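Local coordinates for periplasmic binding protein (Veillonella parvula, PDB 4N01) that probably binds a solute, perhaps a metal chelate, in the periplasm and probably hands it to a membrane importer, at residues F222-E226 / N240-L245; I267-Y272 / K285-I289; T161-L165 / E226-I232; L235-D239 / E330-I334. All coordinates share one frame; numbering follows the deposited sequence.

Contact 1: F222-E226 / N240-L245; sequences FTAFE and NVMSGL
Glu-226 and Ser-243 meet through oxygen atoms, while the Phe-225 ring lies against Met-242, a selenomethionine, their side chains crossing at a slant. The carboxylate holds the end of the turn and the residue after it: OE1 accepts from Ser-243 OG at 2.7 Å in the conformer described, on its syn side but 28° out of the carboxylate plane, and OE2 receives Gly-244 N at 2.7 Å on its syn lone pair. The bend at chi2 of Glu-226 (-60°) swings the carboxylate to the loop. Water 2 adds a link, donating to OE2 and Met-242 O and accepting from Leu-245 N. An alanine here takes away both oxygens and would probably leave Gly-244 N and Ser-243 OG without their acceptor. This contact joins strand 221-224, of a small antiparallel sheet, to the type I turn 240-243 that follows edge strand 238-240 of the parallel sheet. Within the turn, Asn-240 OD1 accepts from Met-242 N (2.9 Å), an Asx turn; its ND2 donates to Ala-224 O at 2.8 Å, nearly in the amide plane but from above the carbonyl plane. Met-242 CB makes a CH-pi contact over the Phe-225 face, 4.2 Å from its centroid, and the bent chain brings CE 3.7 Å from Phe-225 CE1. Thr-223 crosses Met-242 at about a right angle; its OG1 bonds to Ile-213 O and, through water 1, to Asn-240 OD1.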
loop_
_atom_site.group_PDB
_atom_site.type_symbol
_atom_site.label_atom_id
_atom_site.label_comp_id
_atom_site.label_asym_id
_atom_site.label_seq_id
_atom_site.Cartn_x
_atom_site.Cartn_y
_atom_site.Cartn_z
ATOM N N PHE A 222 13.317 4.636 -10.706
ATOM C CA PHE A 222 13.050 4.045 -9.400
ATOM C C PHE A 222 11.856 3.137 -9.603
ATOM O O PHE A 222 10.823 3.567 -10.137
ATOM C CB PHE A 222 12.717 5.164 -8.412
ATOM C CG PHE A 222 12.729 4.742 -6.966
ATOM C CD1 PHE A 222 13.926 4.490 -6.309
ATOM C CD2 PHE A 222 11.540 4.643 -6.254
ATOM C CE1 PHE A 222 13.939 4.125 -4.965
ATOM C CE2 PHE A 222 11.540 4.272 -4.912
ATOM C CZ PHE A 222 12.741 4.011 -4.267
ATOM N N THR A 223 11.982 1.882 -9.185
ATOM C CA THR A 223 11.006 0.872 -9.573
ATOM C C THR A 223 10.776 -0.194 -8.498
ATOM O O THR A 223 11.473 -0.229 -7.484
ATOM C CB THR A 223 11.447 0.208 -10.881
ATOM O OG1 THR A 223 10.414 -0.658 -11.365
ATOM C CG2 THR A 223 12.720 -0.595 -10.662
ATOM N N ALA A 224 9.778 -1.051 -8.708
ATOM C CA ALA A 224 9.487 -2.105 -7.740
ATOM C C ALA A 224 10.152 -3.414 -8.164
ATOM O O ALA A 224 10.184 -3.758 -9.356
ATOM C CB ALA A 224 7.974 -2.292 -7.589
ATOM N N PHE A 225 10.689 -4.146 -7.193
ATOM C CA PHE A 225 11.373 -5.408 -7.491
ATOM C C PHE A 225 10.615 -6.606 -6.937
ATOM O O PHE A 225 9.980 -7.349 -7.687
ATOM C CB PHE A 225 12.835 -5.386 -6.988
ATOM C CG PHE A 225 13.742 -4.485 -7.807
ATOM C CD1 PHE A 225 14.571 -5.014 -8.794
ATOM C CD2 PHE A 225 13.760 -3.111 -7.593
ATOM C CE1 PHE A 225 15.420 -4.182 -9.552
ATOM C CE2 PHE A 225 14.592 -2.278 -8.348
ATOM C CZ PHE A 225 15.415 -2.817 -9.333
ATOM N N GLU A 226 10.681 -6.794 -5.626
ATOM C CA GLU A 226 10.043 -7.956 -5.012
ATOM C C GLU A 226 8.996 -7.519 -4.001
ATOM O O GLU A 226 8.932 -6.350 -3.631
ATOM C CB GLU A 226 11.088 -8.856 -4.322
ATOM C CG GLU A 226 12.199 -9.385 -5.254
ATOM C CD GLU A 226 11.698 -10.232 -6.424
ATOM O OE1 GLU A 226 10.516 -10.654 -6.423
ATOM O OE2 GLU A 226 12.497 -10.495 -7.360
ATOM N N ASN A 240 5.926 -8.517 -13.227
ATOM C CA ASN A 240 6.914 -7.446 -13.061
ATOM C C ASN A 240 8.278 -7.846 -13.616
ATOM O O ASN A 240 8.880 -8.818 -13.139
ATOM C CB ASN A 240 7.022 -7.094 -11.563
ATOM C CG ASN A 240 8.005 -5.967 -11.283
ATOM O OD1 ASN A 240 8.611 -5.413 -12.199
ATOM N ND2 ASN A 240 8.134 -5.594 -10.003
ATOM N N VAL A 241 8.764 -7.124 -14.632
ATOM C CA VAL A 241 10.022 -7.525 -15.279
ATOM C C VAL A 241 11.245 -7.315 -14.402
ATOM O O VAL A 241 12.334 -7.827 -14.711
ATOM C CB VAL A 241 10.261 -6.810 -16.638
ATOM C CG1 VAL A 241 9.184 -7.212 -17.654
ATOM C CG2 VAL A 241 10.292 -5.305 -16.445
HETATM N N MSE A 242 11.085 -6.562 -13.316
HETATM C CA MSE A 242 12.208 -6.346 -12.403
HETATM C C MSE A 242 12.260 -7.412 -11.298
HETATM O O MSE A 242 13.210 -7.459 -10.522
HETATM C CB MSE A 242 12.183 -4.931 -11.793
HETATM C CG MSE A 242 12.203 -3.814 -12.839
HETATM SE SE MSE A 242 13.686 -3.984 -14.134
HETATM C CE MSE A 242 15.053 -3.121 -13.056
ATOM N N SER A 243 11.237 -8.266 -11.234
ATOM C CA SER A 243 11.223 -9.366 -10.267
ATOM C C SER A 243 11.986 -10.575 -10.812
ATOM O O SER A 243 12.125 -10.730 -12.027
ATOM C CB SER A 243 9.783 -9.751 -9.914
ATOM O OG SER A 243 9.745 -10.880 -9.047
ATOM N N GLY A 244 12.496 -11.419 -9.918
ATOM C CA GLY A 244 13.271 -12.584 -10.326
ATOM C C GLY A 244 14.680 -12.230 -10.779
ATOM O O GLY A 244 15.351 -13.040 -11.428
ATOM N N LEU A 245 15.137 -11.021 -10.450
ATOM C CA LEU A 245 16.502 -10.600 -10.816
ATOM C C LEU A 245 17.478 -10.617 -9.634
ATOM O O LEU A 245 18.604 -10.133 -9.743
ATOM C CB LEU A 245 16.485 -9.208 -11.450
ATOM C CG LEU A 245 15.603 -9.049 -12.691
ATOM C CD1 LEU A 245 15.754 -7.655 -13.258
ATOM C CD2 LEU A 245 15.950 -10.097 -13.752
HETATM O O HOH W 1 9.033 -2.784 -12.391
HETATM O O HOH W 2 14.553 -8.966 -8.463
#

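Contact 2: I267-Y272 / K285-I289; sequences IIIADY and KIEKI
The Tyr-272 ring meets Lys-285 at its edge: NZ lies in the ring plane, 3.4 Å from CD2, and segment 285-289 places nothing over either face, so the approach is not that of a cation-pi pair. The flat peptide group of Ala-270 receives the same ammonium end-on, NZ donating to Ala-270 O at 2.9 Å with a C=O...N angle of 164°. Lys-285 reaches this point as a straight rod, all torsions beyond CG near 180°. Its NZ also pairs with Asp-281 OD2 and Asp-215 O, so three acceptors grip the charge; Tyr-272 OH is tied to Asp-215 OD1. The contact lies inside a beta-alpha-beta crossover of the parallel sheet: strand 266-270 leads through helix 280-290 and the short helix 299-303 to the neighbouring strand 306-309. The short axes of 267-270 and 285-289 pass 10.4 Å apart at 134°, a spacing bridged by isoleucines. Ile-269 CG2, anti to the backbone N, lies alongside the aliphatic part of Lys-285, 3.8 Å from CD, the two side chains running in opposite directions. Ile-269 CD1, at the end of the other branch, crosses Ile-286 at about a right angle (3.7 Å to CG1) and meets Ile-289 CD1 tip to tip at 4.1 Å. Ile-267 CG2 also meets Ile-289 CD1, the side chains sliding past each other, while Phe-306 touches Ile-267, Ile-269 and Ile-286.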
loop_
_atom_site.group_PDB
_atom_site.type_symbol
_atom_site.label_atom_id
_atom_site.label_comp_id
_atom_site.label_asym_id
_atom_site.label_seq_id
_atom_site.Cartn_x
_atom_site.Cartn_y
_atom_site.Cartn_z
ATOM N N ILE A 267 3.839 -0.174 -19.259
ATOM C CA ILE A 267 4.532 0.579 -18.227
ATOM C C ILE A 267 3.501 1.210 -17.294
ATOM O O ILE A 267 2.650 2.000 -17.716
ATOM C CB ILE A 267 5.446 1.681 -18.831
ATOM C CG1 ILE A 267 6.633 1.040 -19.563
ATOM C CG2 ILE A 267 5.952 2.607 -17.725
ATOM C CD1 ILE A 267 7.359 2.002 -20.493
ATOM N N ILE A 268 3.558 0.837 -16.020
ATOM C CA ILE A 268 2.605 1.329 -15.046
ATOM C C ILE A 268 3.267 2.475 -14.306
ATOM O O ILE A 268 4.337 2.314 -13.723
ATOM C CB ILE A 268 2.222 0.209 -14.047
ATOM C CG1 ILE A 268 1.507 -0.934 -14.780
ATOM C CG2 ILE A 268 1.340 0.756 -12.935
ATOM C CD1 ILE A 268 1.425 -2.250 -13.957
ATOM N N ILE A 269 2.619 3.631 -14.317
ATOM C CA ILE A 269 3.238 4.860 -13.854
ATOM C C ILE A 269 2.513 5.382 -12.623
ATOM O O ILE A 269 1.297 5.597 -12.655
ATOM C CB ILE A 269 3.150 5.943 -14.951
ATOM C CG1 ILE A 269 4.015 5.545 -16.162
ATOM C CG2 ILE A 269 3.530 7.324 -14.392
ATOM C CD1 ILE A 269 3.871 6.504 -17.344
ATOM N N ALA A 270 3.255 5.602 -11.542
ATOM C CA ALA A 270 2.662 6.166 -10.332
ATOM C C ALA A 270 2.441 7.671 -10.490
ATOM O O ALA A 270 3.368 8.425 -10.794
ATOM C CB ALA A 270 3.540 5.876 -9.110
ATOM N N ASP A 271 1.207 8.106 -10.276
ATOM C CA ASP A 271 0.851 9.521 -10.388
ATOM C C ASP A 271 0.844 10.170 -8.995
ATOM O O ASP A 271 0.060 9.781 -8.122
ATOM C CB ASP A 271 -0.521 9.639 -11.076
ATOM C CG ASP A 271 -0.961 11.078 -11.301
ATOM O OD1 ASP A 271 -1.407 11.400 -12.426
ATOM O OD2 ASP A 271 -0.885 11.901 -10.366
ATOM N N TYR A 272 1.713 11.161 -8.790
ATOM C CA TYR A 272 1.837 11.824 -7.483
ATOM C C TYR A 272 1.119 13.177 -7.407
ATOM O O TYR A 272 1.569 14.081 -6.704
ATOM C CB TYR A 272 3.325 11.985 -7.103
ATOM C CG TYR A 272 3.974 10.703 -6.608
ATOM C CD1 TYR A 272 3.928 10.358 -5.262
ATOM C CD2 TYR A 272 4.617 9.835 -7.484
ATOM C CE1 TYR A 272 4.513 9.186 -4.797
ATOM C CE2 TYR A 272 5.207 8.658 -7.026
ATOM C CZ TYR A 272 5.150 8.342 -5.681
ATOM O OH TYR A 272 5.732 7.180 -5.212
ATOM N N LYS A 285 5.222 12.305 -16.982
ATOM C CA LYS A 285 6.100 11.138 -16.934
ATOM C C LYS A 285 6.034 10.364 -18.244
ATOM O O LYS A 285 7.047 9.843 -18.702
ATOM C CB LYS A 285 5.780 10.242 -15.729
ATOM C CG LYS A 285 6.106 10.926 -14.413
ATOM C CD LYS A 285 5.800 10.064 -13.198
ATOM C CE LYS A 285 6.239 10.812 -11.949
ATOM N NZ LYS A 285 5.747 10.147 -10.712
ATOM N N ILE A 286 4.855 10.302 -18.856
ATOM C CA ILE A 286 4.750 9.707 -20.190
ATOM C C ILE A 286 5.640 10.460 -21.180
ATOM O O ILE A 286 6.363 9.850 -21.986
ATOM C CB ILE A 286 3.299 9.745 -20.717
ATOM C CG1 ILE A 286 2.429 8.733 -19.958
ATOM C CG2 ILE A 286 3.259 9.443 -22.214
ATOM C CD1 ILE A 286 0.968 8.788 -20.368
ATOM N N GLU A 287 5.582 11.788 -21.131
ATOM C CA GLU A 287 6.355 12.596 -22.070
ATOM C C GLU A 287 7.859 12.457 -21.817
ATOM O O GLU A 287 8.657 12.537 -22.754
ATOM C CB GLU A 287 5.911 14.063 -22.037
ATOM C CG GLU A 287 4.504 14.279 -22.609
ATOM C CD GLU A 287 4.326 13.680 -24.006
ATOM O OE1 GLU A 287 5.098 14.051 -24.927
ATOM O OE2 GLU A 287 3.416 12.833 -24.188
ATOM N N LYS A 288 8.231 12.230 -20.557
ATOM C CA LYS A 288 9.632 12.057 -20.174
ATOM C C LYS A 288 10.154 10.744 -20.754
ATOM O O LYS A 288 11.301 10.660 -21.208
ATOM C CB LYS A 288 9.766 12.047 -18.644
ATOM C CG LYS A 288 11.196 12.070 -18.110
ATOM C CD LYS A 288 11.847 13.436 -18.322
ATOM C CE LYS A 288 13.316 13.440 -17.896
ATOM N NZ LYS A 288 13.482 12.952 -16.502
ATOM N N ILE A 289 9.295 9.725 -20.753
ATOM C CA ILE A 289 9.667 8.415 -21.278
ATOM C C ILE A 289 9.754 8.471 -22.807
ATOM O O ILE A 289 10.729 7.996 -23.407
ATOM C CB ILE A 289 8.683 7.325 -20.795
ATOM C CG1 ILE A 289 8.869 7.077 -19.290
ATOM C CG2 ILE A 289 8.867 6.023 -21.575
ATOM C CD1 ILE A 289 7.778 6.188 -18.686
#

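Contact 3: T161-L165 / E226-I232; sequences TKADL and EGYTTNI
Thr-161 and Gly-227 come together backbone to backbone, Thr-161 O lying 3.2 Å from Gly-227 CA in a C-H...O contact, and the chain 161-165 then follows the first turn of the opposing helix. A side chain at Gly-227, the N-cap residue, would be driven against Thr-161 CA. Asn-231 supplies the direct polar link: ND2 donates to Ala-163 O at 2.8 Å, with the acceptor in the amide plane but the amide well above the carbonyl plane. Its CG, anti to its own carbonyl carbon (chi1 -69°), carries the amide there; its CB, placed by the backbone, lies 3.6 Å from Asp-164 CB. The same ND2 gives a hydrogen to water 3, itself bound to Thr-161 O. In the two-lobed periplasmic binding protein fold, this contact fastens the run between strand 151-153 of one lobe and helix 165-178 to the start of helix 228-234 in the other. Tyr-228 turns its edge to Asp-164 O, 3.3 Å from CE1, and its OH touches Leu-165 CD1, the two side chains crossing at a slant, while bonding to Thr-320 OG1. Ile-232 CG2 lies over one face of that ring, toward the rim, and packs on Leu-165 CB at 4.0 Å.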
loop_
_atom_site.group_PDB
_atom_site.type_symbol
_atom_site.label_atom_id
_atom_site.label_comp_id
_atom_site.label_asym_id
_atom_site.label_seq_id
_atom_site.Cartn_x
_atom_site.Cartn_y
_atom_site.Cartn_z
ATOM N N THR A 161 9.511 -8.511 2.085
ATOM C CA THR A 161 9.284 -8.793 0.672
ATOM C C THR A 161 8.530 -10.100 0.446
ATOM O O THR A 161 8.293 -10.496 -0.693
ATOM C CB THR A 161 10.598 -8.820 -0.111
ATOM O OG1 THR A 161 11.522 -9.680 0.563
ATOM C CG2 THR A 161 11.197 -7.429 -0.182
ATOM N N LYS A 162 8.158 -10.778 1.527
ATOM C CA LYS A 162 7.296 -11.951 1.416
ATOM C C LYS A 162 5.827 -11.556 1.230
ATOM O O LYS A 162 5.003 -12.394 0.852
ATOM C CB LYS A 162 7.404 -12.798 2.686
ATOM C CG LYS A 162 8.694 -13.581 2.819
ATOM C CD LYS A 162 8.607 -14.548 3.998
ATOM C CE LYS A 162 9.678 -15.621 3.898
ATOM N NZ LYS A 162 9.726 -16.192 2.520
ATOM N N ALA A 163 5.502 -10.293 1.504
ATOM C CA ALA A 163 4.104 -9.851 1.547
ATOM C C ALA A 163 3.349 -10.077 0.245
ATOM O O ALA A 163 3.857 -9.800 -0.838
ATOM C CB ALA A 163 4.025 -8.390 1.917
ATOM N N ASP A 164 2.116 -10.566 0.354
ATOM C CA ASP A 164 1.234 -10.625 -0.812
ATOM C C ASP A 164 -0.194 -10.250 -0.417
ATOM O O ASP A 164 -0.425 -9.755 0.697
ATOM C CB ASP A 164 1.318 -11.996 -1.510
ATOM C CG ASP A 164 0.899 -13.159 -0.612
ATOM O OD1 ASP A 164 0.141 -12.944 0.353
ATOM O OD2 ASP A 164 1.330 -14.307 -0.889
ATOM N N LEU A 165 -1.153 -10.471 -1.310
ATOM C CA LEU A 165 -2.529 -10.054 -1.017
ATOM C C LEU A 165 -3.098 -10.806 0.181
ATOM O O LEU A 165 -3.814 -10.230 0.997
ATOM C CB LEU A 165 -3.435 -10.244 -2.234
ATOM C CG LEU A 165 -4.878 -9.760 -2.032
ATOM C CD1 LEU A 165 -4.940 -8.264 -1.706
ATOM C CD2 LEU A 165 -5.749 -10.089 -3.251
ATOM N N GLU A 226 10.681 -6.794 -5.626
ATOM C CA GLU A 226 10.043 -7.956 -5.012
ATOM C C GLU A 226 8.996 -7.519 -4.001
ATOM O O GLU A 226 8.932 -6.350 -3.631
ATOM C CB GLU A 226 11.088 -8.856 -4.322
ATOM C CG GLU A 226 12.199 -9.385 -5.254
ATOM C CD GLU A 226 11.698 -10.232 -6.424
ATOM O OE1 GLU A 226 10.516 -10.654 -6.423
ATOM O OE2 GLU A 226 12.497 -10.495 -7.360
ATOM N N GLY A 227 8.158 -8.453 -3.563
ATOM C CA GLY A 227 7.218 -8.143 -2.506
ATOM C C GLY A 227 5.827 -7.796 -2.992
ATOM O O GLY A 227 5.397 -8.212 -4.069
ATOM N N TYR A 228 5.129 -7.002 -2.194
ATOM C CA TYR A 228 3.696 -6.812 -2.366
ATOM C C TYR A 228 3.263 -6.430 -3.784
ATOM O O TYR A 228 2.378 -7.074 -4.367
ATOM C CB TYR A 228 3.186 -5.785 -1.352
ATOM C CG TYR A 228 1.690 -5.737 -1.266
ATOM C CD1 TYR A 228 1.001 -6.636 -0.463
ATOM C CD2 TYR A 228 0.965 -4.800 -1.990
ATOM C CE1 TYR A 228 -0.376 -6.597 -0.373
ATOM C CE2 TYR A 228 -0.416 -4.748 -1.904
ATOM C CZ TYR A 228 -1.074 -5.649 -1.092
ATOM O OH TYR A 228 -2.444 -5.611 -1.007
ATOM N N THR A 229 3.872 -5.390 -4.350
ATOM C CA THR A 229 3.435 -4.891 -5.651
ATOM C C THR A 229 3.582 -5.978 -6.715
ATOM O O THR A 229 2.689 -6.190 -7.544
ATOM C CB THR A 229 4.243 -3.650 -6.077
ATOM O OG1 THR A 229 4.003 -2.579 -5.150
ATOM C CG2 THR A 229 3.836 -3.203 -7.482
ATOM N N THR A 230 4.705 -6.680 -6.683
ATOM C CA THR A 230 4.943 -7.763 -7.627
ATOM C C THR A 230 3.924 -8.877 -7.443
ATOM O O THR A 230 3.352 -9.385 -8.412
ATOM C CB THR A 230 6.353 -8.320 -7.414
ATOM O OG1 THR A 230 7.297 -7.335 -7.853
ATOM C CG2 THR A 230 6.551 -9.611 -8.200
ATOM N N ASN A 231 3.687 -9.258 -6.193
ATOM C CA ASN A 231 2.794 -10.377 -5.915
ATOM C C ASN A 231 1.327 -10.135 -6.255
ATOM O O ASN A 231 0.648 -11.046 -6.717
ATOM C CB ASN A 231 2.955 -10.822 -4.466
ATOM C CG ASN A 231 4.286 -11.470 -4.232
ATOM O OD1 ASN A 231 4.835 -12.106 -5.141
ATOM N ND2 ASN A 231 4.835 -11.306 -3.033
ATOM N N ILE A 232 0.834 -8.918 -6.049
ATOM C CA ILE A 232 -0.568 -8.643 -6.371
ATOM C C ILE A 232 -0.772 -8.539 -7.889
ATOM O O ILE A 232 -1.794 -8.974 -8.418
ATOM C CB ILE A 232 -1.107 -7.393 -5.643
ATOM C CG1 ILE A 232 -0.311 -6.143 -6.035
ATOM C CG2 ILE A 232 -1.033 -7.611 -4.141
ATOM C CD1 ILE A 232 -1.155 -4.971 -6.410
HETATM O O HOH W 3 7.436 -12.453 -2.334
HETATM O O HOH W 4 -0.945 -11.689 -3.969
#

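Contact 4: L235-D239 / E330-I334; sequences LIGAD and EIHGI
A Schellman motif ends helix 228-234, with Gly-237 at its C-prime position, and His-332 from the last turn of helix 320-332 closes on it. The imidazole NE2 donates to Ile-236 O at 2.7 Å, with an N-H...O angle of 140°. NE2 is tilted modestly from the carbonyl plane and the oxygen modestly from the ring plane, so the carbonyl comes to the ring edge slightly aslant. This bond and Ile-331 CG2 on one face together probably limit the turning of the ring. Gly-237 has positive phi, and a CB there would lie 3.4 Å from His-332 NE2, so glycine suits both the turn and the neighbour. The His-332 ring stands off the backbone with CG anti to the carbonyl carbon (chi1 -66°), and the face covered by Ile-331 CG2 of the preceding residue has that methyl 3.8 Å above the plane over its centre. A leucine in place of His-332 would probably leave Ile-236 O without this donor and the helix end less firmly tied to the C-terminal helix. Beside the polar link runs a small apolar seam that joins edge strand 238-240 to the helix. Leu-203 of the long helix 182-203 touches both Ile-236 and His-332, and Val-211 of the adjacent strand touches Ala-238. Ile-331 CD1 lies 4.5 Å from Ile-236 CD1 and 4.1 Å from Ala-238 CB.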
loop_
_atom_site.group_PDB
_atom_site.type_symbol
_atom_site.label_atom_id
_atom_site.label_comp_id
_atom_site.label_asym_id
_atom_site.label_seq_id
_atom_site.Cartn_x
_atom_site.Cartn_y
_atom_site.Cartn_z
ATOM N N LEU A 235 -1.442 -11.729 -9.720
ATOM C CA LEU A 235 -2.817 -12.242 -9.641
ATOM C C LEU A 235 -3.651 -11.974 -10.905
ATOM O O LEU A 235 -4.651 -12.662 -11.144
ATOM C CB LEU A 235 -3.546 -11.656 -8.424
ATOM C CG LEU A 235 -3.004 -12.045 -7.049
ATOM C CD1 LEU A 235 -3.769 -11.244 -5.994
ATOM C CD2 LEU A 235 -3.135 -13.543 -6.787
ATOM N N ILE A 236 -3.266 -10.973 -11.694
ATOM C CA ILE A 236 -4.008 -10.644 -12.911
ATOM C C ILE A 236 -3.154 -10.827 -14.155
ATOM O O ILE A 236 -3.363 -10.155 -15.165
ATOM C CB ILE A 236 -4.578 -9.204 -12.903
ATOM C CG1 ILE A 236 -3.460 -8.178 -12.668
ATOM C CG2 ILE A 236 -5.685 -9.068 -11.854
ATOM C CD1 ILE A 236 -3.908 -6.711 -12.945
ATOM N N GLY A 237 -2.179 -11.722 -14.070
ATOM C CA GLY A 237 -1.364 -12.047 -15.221
ATOM C C GLY A 237 -0.465 -10.907 -15.652
ATOM O O GLY A 237 -0.156 -10.775 -16.832
ATOM N N ALA A 238 -0.059 -10.070 -14.703
ATOM C CA ALA A 238 0.859 -8.976 -15.009
ATOM C C ALA A 238 2.164 -9.270 -14.280
ATOM O O ALA A 238 2.214 -9.226 -13.054
ATOM C CB ALA A 238 0.274 -7.651 -14.545
ATOM N N ASP A 239 3.210 -9.606 -15.027
ATOM C CA ASP A 239 4.463 -10.053 -14.419
ATOM C C ASP A 239 5.527 -8.959 -14.415
ATOM O O ASP A 239 5.973 -8.529 -15.470
ATOM C CB ASP A 239 4.992 -11.274 -15.172
ATOM C CG ASP A 239 4.108 -12.494 -14.998
ATOM O OD1 ASP A 239 3.661 -12.749 -13.853
ATOM O OD2 ASP A 239 3.868 -13.209 -16.002
ATOM N N GLU A 330 -7.647 -2.847 -18.274
ATOM C CA GLU A 330 -6.761 -2.053 -19.115
ATOM C C GLU A 330 -5.652 -2.873 -19.778
ATOM O O GLU A 330 -5.305 -2.623 -20.932
ATOM C CB GLU A 330 -6.198 -0.865 -18.318
ATOM C CG GLU A 330 -7.238 0.248 -18.096
ATOM C CD GLU A 330 -6.795 1.323 -17.112
ATOM O OE1 GLU A 330 -5.713 1.172 -16.508
ATOM O OE2 GLU A 330 -7.538 2.315 -16.931
ATOM N N ILE A 331 -5.111 -3.857 -19.065
ATOM C CA ILE A 331 -3.995 -4.664 -19.583
ATOM C C ILE A 331 -4.470 -5.759 -20.533
ATOM O O ILE A 331 -3.856 -6.015 -21.572
ATOM C CB ILE A 331 -3.190 -5.282 -18.420
ATOM C CG1 ILE A 331 -2.460 -4.171 -17.664
ATOM C CG2 ILE A 331 -2.178 -6.323 -18.910
ATOM C CD1 ILE A 331 -1.861 -4.609 -16.346
ATOM N N HIS A 332 -5.599 -6.372 -20.199
ATOM C CA HIS A 332 -6.073 -7.543 -20.933
ATOM C C HIS A 332 -7.285 -7.272 -21.816
ATOM O O HIS A 332 -7.719 -8.154 -22.555
ATOM C CB HIS A 332 -6.407 -8.648 -19.947
ATOM C CG HIS A 332 -5.210 -9.179 -19.212
ATOM N ND1 HIS A 332 -4.266 -9.978 -19.816
ATOM C CD2 HIS A 332 -4.819 -9.025 -17.925
ATOM C CE1 HIS A 332 -3.337 -10.304 -18.926
ATOM N NE2 HIS A 332 -3.648 -9.737 -17.778
ATOM N N GLY A 333 -7.840 -6.067 -21.732
ATOM C CA GLY A 333 -8.956 -5.684 -22.588
ATOM C C GLY A 333 -10.265 -6.387 -22.269
ATOM O O GLY A 333 -11.131 -6.506 -23.132
ATOM N N ILE A 334 -10.412 -6.860 -21.035
ATOM C CA ILE A 334 -11.658 -7.483 -20.603
ATOM C C ILE A 334 -12.598 -6.443 -20.009
ATOM O O ILE A 334 -12.192 -5.324 -19.682
ATOM C CB ILE A 334 -11.433 -8.542 -19.496
ATOM C CG1 ILE A 334 -10.874 -7.881 -18.228
ATOM C CG2 ILE A 334 -10.526 -9.640 -19.975
ATOM C CD1 ILE A 334 -10.918 -8.767 -16.978
#

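From the N terminus, residues 161-165 open contact 3, which closes 61 residues later on the start of helix 228-234. Contact 1 has by then opened on strand 221-224, so the two cross and share Glu-226; Thr-230 bonds to Phe-225 O and Asn-240 ND2 between them. Contact 4 opens at 235-239 before contact 1 closes at 240-245, another crossing, whereas contacts 3 and 4 follow in series and meet where Leu-165 packs on Leu-235. Contact 2 opens and closes within the long loop of contact 4, which ends on helix 320-332. Contacts 2 and 4 both reach the parallel sheet, 1 adds the small antiparallel one, and 3 ties in the other lobe.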